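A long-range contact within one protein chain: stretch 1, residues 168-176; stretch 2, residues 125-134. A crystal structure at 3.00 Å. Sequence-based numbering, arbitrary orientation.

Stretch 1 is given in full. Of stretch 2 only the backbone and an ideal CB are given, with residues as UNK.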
# COMPACT_ATOMS: atom_id res chain seq x y z
N ALA A 168 -14.74 4.02 1.52
CA ALA A 168 -14.42 3.82 2.93
C ALA A 168 -15.41 4.48 3.86
O ALA A 168 -16.09 5.44 3.50
CB ALA A 168 -13.03 4.34 3.22
N ASP A 169 -15.48 3.94 5.07
CA ASP A 169 -16.37 4.45 6.10
C ASP A 169 -15.66 5.53 6.93
O ASP A 169 -16.21 6.04 7.90
CB ASP A 169 -16.87 3.31 7.00
CG ASP A 169 -15.81 2.26 7.30
OD1 ASP A 169 -15.46 1.46 6.40
OD2 ASP A 169 -15.32 2.23 8.44
N TYR A 170 -14.44 5.87 6.53
CA TYR A 170 -13.69 6.91 7.22
C TYR A 170 -12.81 7.66 6.23
O TYR A 170 -12.01 7.06 5.50
CB TYR A 170 -12.82 6.31 8.31
CG TYR A 170 -13.59 5.66 9.42
CD1 TYR A 170 -13.38 4.32 9.74
CD2 TYR A 170 -14.49 6.38 10.19
CE1 TYR A 170 -14.04 3.72 10.79
CE2 TYR A 170 -15.16 5.78 11.26
CZ TYR A 170 -14.92 4.44 11.55
OH TYR A 170 -15.55 3.81 12.59
N VAL A 171 -12.94 8.98 6.20
CA VAL A 171 -12.15 9.77 5.28
C VAL A 171 -11.45 10.92 5.98
O VAL A 171 -12.07 11.94 6.30
CB VAL A 171 -13.01 10.35 4.16
CG1 VAL A 171 -12.13 11.07 3.15
CG2 VAL A 171 -13.80 9.23 3.49
N ILE A 172 -10.16 10.76 6.23
CA ILE A 172 -9.40 11.81 6.89
C ILE A 172 -8.77 12.77 5.89
O ILE A 172 -7.59 12.67 5.57
CB ILE A 172 -8.29 11.24 7.81
CG1 ILE A 172 -7.56 10.11 7.12
CG2 ILE A 172 -8.89 10.74 9.10
CD1 ILE A 172 -6.67 9.33 8.06
N ASP A 173 -9.57 13.71 5.39
CA ASP A 173 -9.08 14.69 4.43
C ASP A 173 -7.72 15.27 4.83
O ASP A 173 -7.56 15.80 5.92
CB ASP A 173 -10.08 15.83 4.29
CG ASP A 173 -9.46 17.10 3.75
OD1 ASP A 173 -8.74 17.01 2.73
OD2 ASP A 173 -9.67 18.17 4.34
N ASN A 174 -6.74 15.16 3.93
CA ASN A 174 -5.40 15.67 4.19
C ASN A 174 -5.02 16.77 3.19
O ASN A 174 -3.93 16.74 2.59
CB ASN A 174 -4.38 14.52 4.12
CG ASN A 174 -3.03 14.88 4.75
OD1 ASN A 174 -2.01 14.31 4.38
ND2 ASN A 174 -3.04 15.80 5.70
N SER A 175 -5.91 17.74 3.01
CA SER A 175 -5.68 18.87 2.10
C SER A 175 -5.51 20.15 2.90
O SER A 175 -4.82 21.08 2.47
CB SER A 175 -6.86 19.03 1.15
OG SER A 175 -8.00 19.51 1.85
N GLY A 176 -6.16 20.20 4.06
CA GLY A 176 -6.09 21.37 4.92
C GLY A 176 -4.74 21.58 5.58
O GLY A 176 -3.76 21.94 4.91
N UNK A 125 -12.32 -5.56 7.83
CA UNK A 125 -13.54 -4.99 8.42
C UNK A 125 -13.90 -3.64 7.82
O UNK A 125 -14.74 -3.54 6.92
CB UNK A 125 -13.37 -4.84 9.93
N UNK A 126 -13.25 -2.60 8.32
CA UNK A 126 -13.50 -1.25 7.84
C UNK A 126 -12.34 -0.75 6.98
O UNK A 126 -11.23 -1.30 7.02
CB UNK A 126 -13.73 -0.30 9.02
N UNK A 127 -12.62 0.28 6.18
CA UNK A 127 -11.62 0.88 5.29
C UNK A 127 -11.47 2.37 5.57
O UNK A 127 -12.44 3.07 5.86
CB UNK A 127 -12.00 0.66 3.83
N UNK A 128 -10.24 2.84 5.49
CA UNK A 128 -9.94 4.22 5.74
C UNK A 128 -9.24 4.78 4.53
O UNK A 128 -8.28 4.19 4.03
CB UNK A 128 -9.09 4.39 7.00
N UNK A 129 -9.73 5.91 4.04
CA UNK A 129 -9.14 6.53 2.87
C UNK A 129 -8.80 7.98 3.15
O UNK A 129 -9.56 8.69 3.81
CB UNK A 129 -10.08 6.43 1.67
N UNK A 130 -7.65 8.40 2.65
CA UNK A 130 -7.16 9.76 2.83
C UNK A 130 -7.35 10.58 1.55
O UNK A 130 -6.72 10.30 0.53
CB UNK A 130 -5.69 9.74 3.24
N UNK A 131 -8.23 11.57 1.61
CA UNK A 131 -8.51 12.42 0.46
C UNK A 131 -7.50 13.54 0.30
O UNK A 131 -6.95 14.04 1.28
CB UNK A 131 -9.92 13.01 0.58
N UNK A 132 -7.27 13.93 -0.95
CA UNK A 132 -6.33 15.00 -1.27
C UNK A 132 -6.37 15.28 -2.77
O UNK A 132 -6.10 14.39 -3.58
CB UNK A 132 -4.91 14.63 -0.83
N UNK A 133 -6.71 16.52 -3.16
CA UNK A 133 -6.78 16.90 -4.58
C UNK A 133 -5.49 16.66 -5.36
O UNK A 133 -4.39 16.80 -4.83
CB UNK A 133 -7.15 18.38 -4.69
N UNK A 134 -5.65 16.30 -6.64
CA UNK A 134 -4.54 16.03 -7.55
C UNK A 134 -3.49 17.13 -7.44
O UNK A 134 -2.29 16.86 -7.54
CB UNK A 134 -5.04 15.91 -8.99

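Position 125 offers little to read: nothing of stretch 1 lies within 5.5 Å of its ideal CB, so stretch 1 sets no requirement, and polar or charged residues are as plausible as others. It is Asp125, which takes no part in the contact.

At position 126 CA-to-CB points toward stretch 1, into the neighbourhood of the Asp169 carboxylate and the Tyr170 ring. A long, flexible, positively charged chain would suit, and so might a polar one. The residue is Lys126. Its NZ stays 4.1 Å from Asp169 OD2, beyond a salt bridge, and OD2 is less surely placed.

Position 127 is held by its backbone. Its N donates to Asp169 OD1 at 3.1 Å, almost straight, so a side-chain carboxylate stands in for a strand carbonyl. CA-to-CB points sideways, the ideal CB 3.9 Å from Ala168 CB, where an aliphatic chain, leucine or a branched one, would pack. Leu127 fills it, with CG 3.6 Å from Ala168 CB.

Backbone angles at 128 are those of an extended strand, and its ideal CB lies 4.2 Å from Tyr170 O. Beta-branched or other apolar chains would fit near Tyr170 and Ile172. Ile128 does so: its CG2 lies 4.1 Å from Tyr170 CB and 4.2 Å from Ile172 CD1.

Position 129 carries the parallel register. Its N donates to Tyr170 O at 2.9 Å, while its O takes a weak bond from Ile172 N at 3.2 Å, thus gripping the residues flanking Val171. On Val171's face, a small or branched apolar group would suit near Ala168 CB. Val129 answers: its CG1 is 3.4 Å from Ala168 CB and 3.5 Å from Val171 CG2.

At 130 CA-to-CB points sideways, with Ile172 and the CB of Asn174 nearby, favouring a compact aliphatic residue. Val130 places CG2 3.6 Å from Asn174 CB.

The carbonyl O of 131 accepts from Asn174 N at 2.9 Å, whatever the side chain. Its ideal CB lies 3.9 Å from Val171 CG1, so apolar or aromatic groups are plausible. Tyr131 keeps that CB contact and brings its ring edge to Asp173, CD2 to OD1 being 3.5 Å.

At 132 CA-to-CB points sideways, the ideal CB 4.1 Å from Asn174 O; several small residues would serve, and Ala132 is found.

At 133, phi of -56° suits many residues, proline among them, and stretch 1 is beyond 5.5 Å of the ideal CB. Pro133 is the N-cap residue of a helix, and its CD reaches 3.7 Å from Ser175 CB.

Position 134 is out of reach; it is Tyr134, its OH hydrogen-bonded elsewhere in the structure.

Stretch 2 (125-134) DKLIVVYAPY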
# COMPACT_ATOMS: atom_id res chain seq x y z
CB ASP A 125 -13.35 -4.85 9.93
CG ASP A 125 -13.14 -6.19 10.61
OD1 ASP A 125 -14.09 -6.99 10.60
OD2 ASP A 125 -12.03 -6.44 11.13
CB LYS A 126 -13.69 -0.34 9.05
CG LYS A 126 -14.86 -0.75 9.93
CD LYS A 126 -16.18 -0.39 9.28
CE LYS A 126 -17.31 -0.43 10.29
NZ LYS A 126 -18.57 0.10 9.72
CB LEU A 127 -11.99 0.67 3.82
CG LEU A 127 -11.10 1.29 2.74
CD1 LEU A 127 -9.71 0.69 2.76
CD2 LEU A 127 -11.74 1.05 1.40
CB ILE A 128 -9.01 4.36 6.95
CG1 ILE A 128 -9.59 3.57 8.12
CG2 ILE A 128 -8.83 5.83 7.30
CD1 ILE A 128 -8.77 3.63 9.38
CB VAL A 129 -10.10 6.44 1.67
CG1 VAL A 129 -11.43 7.05 2.03
CG2 VAL A 129 -9.48 7.13 0.46
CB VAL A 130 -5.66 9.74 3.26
CG1 VAL A 130 -4.87 8.85 2.31
CG2 VAL A 130 -5.09 11.14 3.28
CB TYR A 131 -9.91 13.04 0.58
CG TYR A 131 -10.20 14.12 -0.45
CD1 TYR A 131 -10.43 13.80 -1.80
CD2 TYR A 131 -10.24 15.46 -0.07
CE1 TYR A 131 -10.69 14.80 -2.74
CE2 TYR A 131 -10.50 16.47 -1.01
CZ TYR A 131 -10.72 16.14 -2.34
OH TYR A 131 -10.99 17.14 -3.25
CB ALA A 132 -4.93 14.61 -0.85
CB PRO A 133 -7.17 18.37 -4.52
CG PRO A 133 -6.60 18.82 -3.21
CD PRO A 133 -6.98 17.69 -2.30
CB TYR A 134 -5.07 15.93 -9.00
CG TYR A 134 -4.01 15.95 -10.09
CD1 TYR A 134 -2.98 15.01 -10.12
CD2 TYR A 134 -4.00 16.95 -11.08
CE1 TYR A 134 -1.97 15.06 -11.10
CE2 TYR A 134 -3.00 17.00 -12.05
CZ TYR A 134 -1.99 16.06 -12.05
OH TYR A 134 -0.98 16.13 -12.98
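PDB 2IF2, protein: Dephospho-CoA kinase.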